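Cell wall surface anchor family protein (Streptococcus pneumoniae, PDB 4OQ1) is an ancillary pilin that probably attaches the pneumococcal pilus to the cell wall, built in part from CnaB-type beta domains. Local coordinates at residues T317-E322 against P335-I340; V260-V265 against F308-L313; G167-S172 against K221-L226. The protein carries 3 engineered substitutions. All coordinates share one frame; numbering follows the deposited sequence.

Contact 1: residues T317-E322 against P335-I340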
loop_
_atom_site.group_PDB
_atom_site.type_symbol
_atom_site.label_atom_id
_atom_site.label_comp_id
_atom_site.label_asym_id
_atom_site.label_seq_id
_atom_site.Cartn_x
_atom_site.Cartn_y
_atom_site.Cartn_z
ATOM N N THR A 317 3.051 -10.858 28.086
ATOM C CA THR A 317 3.144 -10.175 29.373
ATOM C C THR A 317 2.225 -8.952 29.384
ATOM O O THR A 317 2.165 -8.196 28.382
ATOM C CB THR A 317 4.581 -9.785 29.600
ATOM O OG1 THR A 317 5.317 -10.998 29.760
ATOM C CG2 THR A 317 4.745 -8.863 30.840
ATOM N N TYR A 318 1.449 -8.806 30.469
ATOM C CA TYR A 318 0.532 -7.780 30.605
ATOM C C TYR A 318 0.649 -7.100 31.990
ATOM O O TYR A 318 1.415 -7.548 32.843
ATOM C CB TYR A 318 -0.862 -8.311 30.462
ATOM C CG TYR A 318 -1.156 -8.963 29.149
ATOM C CD1 TYR A 318 -1.648 -8.246 28.111
ATOM C CD2 TYR A 318 -0.886 -10.276 28.956
ATOM C CE1 TYR A 318 -1.871 -8.807 26.893
ATOM C CE2 TYR A 318 -1.161 -10.899 27.748
ATOM C CZ TYR A 318 -1.657 -10.152 26.722
ATOM O OH TYR A 318 -2.001 -10.672 25.540
ATOM N N TYR A 319 -0.148 -6.078 32.192
ATOM C CA TYR A 319 -0.132 -5.214 33.390
ATOM C C TYR A 319 -1.536 -4.746 33.790
ATOM O O TYR A 319 -2.315 -4.260 32.944
ATOM C CB TYR A 319 0.785 -4.011 33.245
ATOM C CG TYR A 319 2.177 -4.295 32.756
ATOM C CD1 TYR A 319 3.216 -4.478 33.610
ATOM C CD2 TYR A 319 2.416 -4.410 31.371
ATOM C CE1 TYR A 319 4.463 -4.794 33.121
ATOM C CE2 TYR A 319 3.638 -4.749 30.891
ATOM C CZ TYR A 319 4.651 -4.892 31.757
ATOM O OH TYR A 319 5.840 -5.213 31.233
ATOM N N LEU A 320 -1.824 -4.825 35.104
ATOM C CA LEU A 320 -3.012 -4.276 35.677
ATOM C C LEU A 320 -2.610 -2.863 36.119
ATOM O O LEU A 320 -1.850 -2.738 37.103
ATOM C CB LEU A 320 -3.511 -5.028 36.920
ATOM C CG LEU A 320 -3.933 -6.515 36.650
ATOM C CD1 LEU A 320 -4.447 -7.152 37.931
ATOM C CD2 LEU A 320 -5.046 -6.539 35.657
ATOM N N TRP A 321 -3.052 -1.885 35.353
ATOM C CA TRP A 321 -2.801 -0.448 35.656
ATOM C C TRP A 321 -3.915 -0.006 36.552
ATOM O O TRP A 321 -5.106 -0.022 36.121
ATOM C CB TRP A 321 -2.778 0.406 34.376
ATOM C CG TRP A 321 -2.725 1.902 34.616
ATOM C CD1 TRP A 321 -3.766 2.726 34.785
ATOM C CD2 TRP A 321 -1.560 2.695 34.733
ATOM N NE1 TRP A 321 -3.320 4.030 35.038
ATOM C CE2 TRP A 321 -1.963 4.026 34.929
ATOM C CE3 TRP A 321 -0.215 2.432 34.616
ATOM C CZ2 TRP A 321 -1.039 5.077 35.124
ATOM C CZ3 TRP A 321 0.691 3.495 34.763
ATOM C CH2 TRP A 321 0.278 4.759 35.027
ATOM N N GLU A 322 -3.587 0.366 37.781
ATOM C CA GLU A 322 -4.664 0.692 38.803
ATOM C C GLU A 322 -5.270 2.041 38.544
ATOM O O GLU A 322 -4.551 3.075 38.522
ATOM C CB GLU A 322 -4.171 0.644 40.252
ATOM C CG GLU A 322 -5.340 0.809 41.252
ATOM C CD GLU A 322 -4.884 0.657 42.699
ATOM O OE1 GLU A 322 -3.804 1.182 43.028
ATOM O OE2 GLU A 322 -5.605 0.012 43.464
ATOM N N PRO A 335 2.149 -0.988 38.474
ATOM C CA PRO A 335 1.081 -1.881 37.969
ATOM C C PRO A 335 1.456 -3.298 38.330
ATOM O O PRO A 335 2.634 -3.636 38.457
ATOM C CB PRO A 335 1.167 -1.696 36.480
ATOM C CG PRO A 335 1.566 -0.282 36.371
ATOM C CD PRO A 335 2.718 -0.220 37.379
ATOM N N VAL A 336 0.468 -4.168 38.331
ATOM C CA VAL A 336 0.731 -5.579 38.592
ATOM C C VAL A 336 1.088 -6.315 37.254
ATOM O O VAL A 336 0.262 -6.417 36.362
ATOM C CB VAL A 336 -0.513 -6.258 39.106
ATOM C CG1 VAL A 336 -0.237 -7.699 39.364
ATOM C CG2 VAL A 336 -0.984 -5.588 40.375
ATOM N N SER A 337 2.296 -6.848 37.154
ATOM C CA SER A 337 2.657 -7.600 35.990
ATOM C C SER A 337 2.151 -9.047 36.069
ATOM O O SER A 337 2.158 -9.678 37.130
ATOM C CB SER A 337 4.196 -7.622 35.887
ATOM O OG SER A 337 4.527 -8.246 34.622
ATOM N N PHE A 338 1.713 -9.558 34.953
ATOM C CA PHE A 338 1.337 -10.970 34.850
ATOM C C PHE A 338 1.625 -11.440 33.462
ATOM O O PHE A 338 1.551 -10.657 32.513
ATOM C CB PHE A 338 -0.123 -11.252 35.246
ATOM C CG PHE A 338 -1.164 -10.590 34.410
ATOM C CD1 PHE A 338 -1.946 -11.332 33.571
ATOM C CD2 PHE A 338 -1.413 -9.258 34.495
ATOM C CE1 PHE A 338 -2.870 -10.731 32.784
ATOM C CE2 PHE A 338 -2.343 -8.648 33.742
ATOM C CZ PHE A 338 -3.139 -9.390 32.899
ATOM N N THR A 339 1.853 -12.757 33.337
ATOM C CA THR A 339 2.341 -13.397 32.093
ATOM C C THR A 339 1.371 -14.471 31.818
ATOM O O THR A 339 1.007 -15.212 32.714
ATOM C CB THR A 339 3.764 -13.956 32.281
ATOM O OG1 THR A 339 4.625 -12.835 32.334
ATOM C CG2 THR A 339 4.208 -14.774 31.027
ATOM N N ILE A 340 0.833 -14.478 30.614
ATOM C CA ILE A 340 -0.000 -15.601 30.145
ATOM C C ILE A 340 0.833 -16.579 29.303
ATOM O O ILE A 340 1.488 -16.160 28.370
ATOM C CB ILE A 340 -1.161 -15.031 29.402
ATOM C CG1 ILE A 340 -1.831 -14.051 30.316
ATOM C CG2 ILE A 340 -2.079 -16.127 28.877
ATOM C CD1 ILE A 340 -3.295 -14.040 30.189
HETATM O O HOH W 1 6.777 -7.190 32.931
#
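The F338 ring takes the CB of Y318 over one face, offset toward the rim, with F338 CZ 3.5 Å from Y318 CB; the O of V336 lies in the ring plane at its edge. This is a CH-pi contact rather than a stack: the two rings run nearly parallel (29°) but are slid apart and barely overlap. With chi1 at 62°, F338 CG sits between its own backbone N and carbonyl carbon, which brings the ring back over strand 317-322 and onto Y318 CB. L320 crosses F338 at about a right angle, L320 CD2 reaching F338 CE2 at 3.9 Å. At the end where the long connection leaves the strands, W321 and P335 lie side by side, with W321 CE3 3.7 Å from P335 CG.

The backbones form an antiparallel ladder. Y318 and F338 make one hydrogen-bonded pair, its Y318 N to F338 O bond 2.8 Å long and nearly straight, and L320 and V336 make the other. The face of T317, Y319, S337 and T339 carries the polar contacts: T317 OG1 and T339 OG1 share a hydrogen bond of 3.2 Å, and one water bridges Y319 OH and S337 OG.

Strand 277-284 continues this larger sheet of the prealbumin-like, CnaB-type domain beyond 317-322. On the inner face, F338 meets F262 edge-to-face and L320 rests on F308, so the sheet of strands 260-266 and 307-310 packs against this pair.

Contact 2: residues V260-V265 against F308-L313; sequences VDFMKV and FRVEGL
V260 pairs with V310 and F262 with F308 in an antiparallel ladder, both hydrogen-bonded pairs, with D261 and R309 as the non-hydrogen-bonded pair between them. The short strand segments run at 154° to each other. F262 N to F308 O is the shortest rung at 2.7 Å, while the return bond from F308 N reaches F262 O from above its carbonyl plane. Past V310 the chain leaves the strand.

The F262 and F308 side chains cross obliquely, and CB of F262 sits over the face of the F308 ring, 3.5 Å from its centroid. The ring planes are nearly parallel but slid past one another, so the methylene sits over the ring while the F262 ring only laps its rim at CE2. CB of K264 comes to the edge of the same ring, and V310 CG1 lies at the edge of F262. V260 CG1 lies over one face of the F262 ring, toward its rim.

On the other face, D261 and R309 run side by side. R309 is extended from CG to NE, and its NE gives D261 OD1 a weak hydrogen bond of 3.0 Å within a salt bridge. R309 NH2 holds E311 OE1 at 2.6 Å, making a three-residue network. A water donates to both D261 OD1 and F308 O, tying the acid to the neighbouring backbone.

Strand 350-354 flanks 260-266 on its other side, and K264 NZ is covalently joined to CG of N354. That Lys-Asn isopeptide crosslink between neighbouring strands is the hallmark of CnaB domains of Gram-positive pilins.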
loop_
_atom_site.group_PDB
_atom_site.type_symbol
_atom_site.label_atom_id
_atom_site.label_comp_id
_atom_site.label_asym_id
_atom_site.label_seq_id
_atom_site.Cartn_x
_atom_site.Cartn_y
_atom_site.Cartn_z
ATOM N N VAL A 260 -6.615 -15.621 33.224
ATOM C CA VAL A 260 -6.020 -15.424 34.545
ATOM C C VAL A 260 -7.123 -14.976 35.482
ATOM O O VAL A 260 -7.921 -14.121 35.163
ATOM C CB VAL A 260 -4.870 -14.408 34.592
ATOM C CG1 VAL A 260 -4.217 -14.361 35.980
ATOM C CG2 VAL A 260 -3.834 -14.762 33.574
ATOM N N ASP A 261 -7.144 -15.595 36.642
ATOM C CA ASP A 261 -8.116 -15.265 37.709
ATOM C C ASP A 261 -7.373 -14.492 38.724
ATOM O O ASP A 261 -6.302 -14.892 39.131
ATOM C CB ASP A 261 -8.567 -16.535 38.374
ATOM C CG ASP A 261 -9.598 -17.269 37.552
ATOM O OD1 ASP A 261 -10.577 -16.636 37.065
ATOM O OD2 ASP A 261 -9.406 -18.495 37.379
ATOM N N PHE A 262 -7.979 -13.422 39.160
ATOM C CA PHE A 262 -7.430 -12.608 40.211
ATOM C C PHE A 262 -8.376 -12.510 41.450
ATOM O O PHE A 262 -9.623 -12.588 41.359
ATOM C CB PHE A 262 -7.142 -11.170 39.710
ATOM C CG PHE A 262 -6.146 -11.094 38.585
ATOM C CD1 PHE A 262 -4.778 -10.999 38.888
ATOM C CD2 PHE A 262 -6.588 -10.968 37.339
ATOM C CE1 PHE A 262 -3.857 -10.938 37.908
ATOM C CE2 PHE A 262 -5.651 -10.884 36.307
ATOM C CZ PHE A 262 -4.282 -10.897 36.613
ATOM N N MET A 263 -7.738 -12.207 42.576
ATOM C CA MET A 263 -8.471 -11.807 43.816
ATOM C C MET A 263 -7.760 -10.674 44.576
ATOM O O MET A 263 -6.536 -10.769 44.935
ATOM C CB MET A 263 -8.655 -13.005 44.754
ATOM C CG MET A 263 -9.665 -12.679 45.841
ATOM S SD MET A 263 -9.730 -13.918 47.158
ATOM C CE MET A 263 -10.444 -12.913 48.420
ATOM N N LYS A 264 -8.500 -9.586 44.771
ATOM C CA LYS A 264 -7.986 -8.396 45.429
ATOM C C LYS A 264 -8.286 -8.464 46.915
ATOM O O LYS A 264 -9.445 -8.519 47.328
ATOM C CB LYS A 264 -8.606 -7.137 44.822
ATOM C CG LYS A 264 -8.063 -5.838 45.397
ATOM C CD LYS A 264 -6.650 -5.567 44.907
ATOM C CE LYS A 264 -6.121 -4.250 45.451
ATOM N NZ LYS A 264 -5.645 -4.379 46.856
ATOM N N VAL A 265 -7.229 -8.468 47.715
ATOM C CA VAL A 265 -7.359 -8.611 49.154
ATOM C C VAL A 265 -6.582 -7.592 49.901
ATOM O O VAL A 265 -5.742 -6.913 49.347
ATOM C CB VAL A 265 -6.895 -9.948 49.735
ATOM C CG1 VAL A 265 -7.595 -11.104 49.081
ATOM C CG2 VAL A 265 -5.405 -10.131 49.597
ATOM N N PHE A 308 -11.896 -10.932 40.055
ATOM C CA PHE A 308 -11.946 -10.470 38.699
ATOM C C PHE A 308 -11.029 -11.328 37.847
ATOM O O PHE A 308 -10.190 -12.077 38.340
ATOM C CB PHE A 308 -11.634 -8.973 38.602
ATOM C CG PHE A 308 -10.237 -8.599 39.081
ATOM C CD1 PHE A 308 -9.958 -8.453 40.410
ATOM C CD2 PHE A 308 -9.218 -8.338 38.150
ATOM C CE1 PHE A 308 -8.701 -8.102 40.793
ATOM C CE2 PHE A 308 -7.944 -7.956 38.584
ATOM C CZ PHE A 308 -7.726 -7.850 39.868
ATOM N N ARG A 309 -11.120 -11.125 36.529
ATOM C CA ARG A 309 -10.639 -12.078 35.599
ATOM C C ARG A 309 -10.364 -11.420 34.220
ATOM O O ARG A 309 -10.992 -10.480 33.889
ATOM C CB ARG A 309 -11.781 -13.077 35.421
ATOM C CG ARG A 309 -11.394 -14.344 34.814
ATOM C CD ARG A 309 -12.549 -15.331 34.975
ATOM N NE ARG A 309 -12.068 -16.609 34.506
ATOM C CZ ARG A 309 -12.266 -17.080 33.283
ATOM N NH1 ARG A 309 -11.768 -18.261 32.938
ATOM N NH2 ARG A 309 -12.983 -16.385 32.416
ATOM N N VAL A 310 -9.370 -11.945 33.526
ATOM C CA VAL A 310 -9.124 -11.650 32.091
ATOM C C VAL A 310 -9.102 -13.011 31.355
ATOM O O VAL A 310 -8.502 -13.992 31.813
ATOM C CB VAL A 310 -7.797 -10.899 31.856
ATOM C CG1 VAL A 310 -7.724 -9.692 32.744
ATOM C CG2 VAL A 310 -6.590 -11.793 32.146
ATOM N N GLU A 311 -9.830 -13.057 30.263
ATOM C CA GLU A 311 -9.970 -14.295 29.540
ATOM C C GLU A 311 -9.646 -14.120 28.039
ATOM O O GLU A 311 -9.853 -13.048 27.451
ATOM C CB GLU A 311 -11.399 -14.827 29.748
ATOM C CG GLU A 311 -11.712 -16.061 28.890
ATOM C CD GLU A 311 -13.042 -16.744 29.234
ATOM O OE1 GLU A 311 -13.841 -16.145 30.001
ATOM O OE2 GLU A 311 -13.285 -17.884 28.733
ATOM N N GLY A 312 -9.202 -15.204 27.426
ATOM C CA GLY A 312 -8.797 -15.180 26.016
ATOM C C GLY A 312 -7.495 -14.405 26.018
ATOM O O GLY A 312 -6.708 -14.493 26.931
ATOM N N LEU A 313 -7.198 -13.602 25.066
ATOM C CA LEU A 313 -5.927 -12.905 25.349
ATOM C C LEU A 313 -4.615 -13.746 25.120
ATOM O O LEU A 313 -4.273 -14.761 25.746
ATOM C CB LEU A 313 -6.029 -12.271 26.748
ATOM C CG LEU A 313 -4.928 -11.404 27.262
ATOM C CD1 LEU A 313 -5.456 -10.390 28.275
ATOM C CD2 LEU A 313 -3.966 -12.361 27.871
HETATM O O HOH W 2 -11.608 -14.556 39.183
#

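Contact 3: residues G167-S172 against K221-L226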
loop_
_atom_site.group_PDB
_atom_site.type_symbol
_atom_site.label_atom_id
_atom_site.label_comp_id
_atom_site.label_asym_id
_atom_site.label_seq_id
_atom_site.Cartn_x
_atom_site.Cartn_y
_atom_site.Cartn_z
ATOM N N GLY A 167 -1.575 -5.329 7.455
ATOM C CA GLY A 167 -1.146 -4.056 6.832
ATOM C C GLY A 167 0.366 -3.857 6.787
ATOM O O GLY A 167 1.017 -4.182 7.820
ATOM N N PHE A 168 0.865 -3.442 5.598
ATOM C CA PHE A 168 2.320 -3.145 5.386
ATOM C C PHE A 168 2.457 -1.734 4.819
ATOM O O PHE A 168 1.557 -1.204 4.172
ATOM C CB PHE A 168 2.924 -4.139 4.420
ATOM C CG PHE A 168 3.127 -5.504 4.996
ATOM C CD1 PHE A 168 2.176 -6.409 4.982
ATOM C CD2 PHE A 168 4.353 -5.888 5.495
ATOM C CE1 PHE A 168 2.399 -7.706 5.472
ATOM C CE2 PHE A 168 4.585 -7.148 6.042
ATOM C CZ PHE A 168 3.605 -8.074 6.000
ATOM N N LYS A 169 3.561 -1.060 5.145
ATOM C CA LYS A 169 3.944 0.087 4.336
ATOM C C LYS A 169 5.175 -0.281 3.565
ATOM O O LYS A 169 6.006 -1.143 3.948
ATOM C CB LYS A 169 4.207 1.341 5.205
ATOM C CG LYS A 169 2.957 1.939 5.797
ATOM C CD LYS A 169 3.291 3.196 6.601
ATOM C CE LYS A 169 2.193 3.735 7.502
ATOM N NZ LYS A 169 0.903 4.054 6.817
ATOM N N LEU A 170 5.265 0.293 2.373
ATOM C CA LEU A 170 6.362 0.101 1.460
ATOM C C LEU A 170 7.265 1.344 1.430
ATOM O O LEU A 170 6.824 2.414 1.163
ATOM C CB LEU A 170 5.773 -0.101 0.124
ATOM C CG LEU A 170 6.711 -0.282 -1.050
ATOM C CD1 LEU A 170 7.512 -1.556 -0.829
ATOM C CD2 LEU A 170 5.867 -0.386 -2.343
ATOM N N VAL A 171 8.542 1.150 1.685
ATOM C CA VAL A 171 9.528 2.159 1.666
ATOM C C VAL A 171 10.728 1.707 0.777
ATOM O O VAL A 171 10.967 0.520 0.581
ATOM C CB VAL A 171 10.095 2.462 3.067
ATOM C CG1 VAL A 171 8.965 2.834 3.999
ATOM C CG2 VAL A 171 10.951 1.305 3.603
ATOM N N SER A 172 11.369 2.660 0.127
ATOM C CA SER A 172 12.560 2.387 -0.676
ATOM C C SER A 172 13.696 2.524 0.317
ATOM O O SER A 172 13.558 3.153 1.351
ATOM C CB SER A 172 12.733 3.406 -1.812
ATOM O OG SER A 172 12.768 4.727 -1.291
ATOM N N LYS A 221 7.252 -3.028 5.554
ATOM C CA LYS A 221 7.195 -2.950 6.986
ATOM C C LYS A 221 5.873 -3.290 7.527
ATOM O O LYS A 221 4.873 -2.734 7.103
ATOM C CB LYS A 221 7.560 -1.536 7.474
ATOM C CG LYS A 221 8.735 -0.915 6.797
ATOM C CD LYS A 221 8.960 0.490 7.341
ATOM C CE LYS A 221 9.383 0.553 8.790
ATOM N NZ LYS A 221 10.770 0.025 8.868
ATOM N N GLU A 222 5.833 -4.241 8.463
ATOM C CA GLU A 222 4.530 -4.759 8.961
ATOM C C GLU A 222 3.925 -3.864 10.056
ATOM O O GLU A 222 3.940 -4.208 11.242
ATOM C CB GLU A 222 4.670 -6.188 9.465
ATOM C CG GLU A 222 3.356 -6.817 9.786
ATOM C CD GLU A 222 3.437 -8.339 9.989
ATOM O OE1 GLU A 222 4.477 -8.934 9.733
ATOM O OE2 GLU A 222 2.434 -8.888 10.492
ATOM N N VAL A 223 3.363 -2.747 9.647
ATOM C CA VAL A 223 2.867 -1.735 10.544
ATOM C C VAL A 223 1.571 -2.100 11.204
ATOM O O VAL A 223 1.311 -1.595 12.282
ATOM C CB VAL A 223 2.713 -0.343 9.834
ATOM C CG1 VAL A 223 4.093 0.171 9.508
ATOM C CG2 VAL A 223 1.752 -0.427 8.630
ATOM N N GLU A 224 0.770 -2.986 10.581
ATOM C CA GLU A 224 -0.499 -3.402 11.124
ATOM C C GLU A 224 -0.731 -4.946 11.124
ATOM O O GLU A 224 -1.514 -5.446 10.346
ATOM C CB GLU A 224 -1.600 -2.719 10.383
ATOM C CG GLU A 224 -2.807 -2.387 11.202
ATOM C CD GLU A 224 -3.816 -1.628 10.338
ATOM O OE1 GLU A 224 -3.368 -0.748 9.583
ATOM O OE2 GLU A 224 -5.048 -1.912 10.411
ATOM N N PRO A 225 -0.098 -5.662 12.088
ATOM C CA PRO A 225 -0.330 -7.107 12.297
ATOM C C PRO A 225 -1.767 -7.380 12.674
ATOM O O PRO A 225 -2.468 -6.518 13.159
ATOM C CB PRO A 225 0.616 -7.485 13.421
ATOM C CG PRO A 225 1.084 -6.254 14.017
ATOM C CD PRO A 225 0.877 -5.129 13.047
ATOM N N LEU A 226 -2.212 -8.567 12.329
ATOM C CA LEU A 226 -3.517 -9.036 12.626
ATOM C C LEU A 226 -3.417 -9.525 14.049
ATOM O O LEU A 226 -2.402 -10.214 14.431
ATOM C CB LEU A 226 -3.784 -10.219 11.686
ATOM C CG LEU A 226 -5.164 -10.772 11.656
ATOM C CD1 LEU A 226 -6.125 -9.685 11.257
ATOM C CD2 LEU A 226 -5.219 -11.876 10.648
#
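G167 faces both V223 and E224 in a classic beta bulge, where two antiparallel strands of a prealbumin-like domain lose register by one residue. G167 and E224 form a hydrogen-bonded pair, G167 N to E224 O at 2.9 Å, and K169 and K221 form the next, K221 N to K169 O at 2.8 Å and nearly straight. In the first pair each donor stands well above the acceptor's carbonyl plane; in the second, K169 N lies in the plane of the K221 carbonyl. The extra residue is taken up by an inverse gamma turn centred on E222, in which V223 N makes a weak bond to K221 O. As G167 carries no side chain, E224 CB can lie 3.8 Å from G167 CA.

F168 and E222 carry the inner side. E222 CG is anti to the backbone N (chi1 -172°) and lies over one face of the F168 ring, a CH-pi contact of 4.3 Å to the centroid, while F168 CE2 is 3.6 Å from E222 CB. On the outer side V223 CG2 meets K169 CG at 3.9 Å, the two side chains crossing at about a right angle. The polar ends have partners outside the two segments: K169 hydrogen-bonds T199, K221 forms a salt bridge with D235, and E224 hydrogen-bonds Y201.

E222 and F168 both touch K155 on strand 150-157, and N252 is near E222. A lysine, an acid and an asparagine close together beside a buried phenylalanine are consistent with the isopeptide centre characteristic of CnaB domains.

How the contacts relate
Contacts 1 and 2 belong to one prealbumin-like domain and lie in its two facing sheets, their centres 10 Å apart. They share an apolar interior, where I340 CD1 meets V260 CG2 at 3.5 Å, and each is partly buried, with polar groups on its outer face: hydroxyls and a bridging water in contact 1, a salt-bridge network in contact 2. Contact 3 sits in the preceding domain, about 28 Å from contact 1 between centres, and touches neither. Contacts 1 and 2 keep regular ladders and fill the interior with aromatic and aliphatic groups; contact 3 breaks its ladder with a bulge and sets a glutamate against its buried aromatic ring.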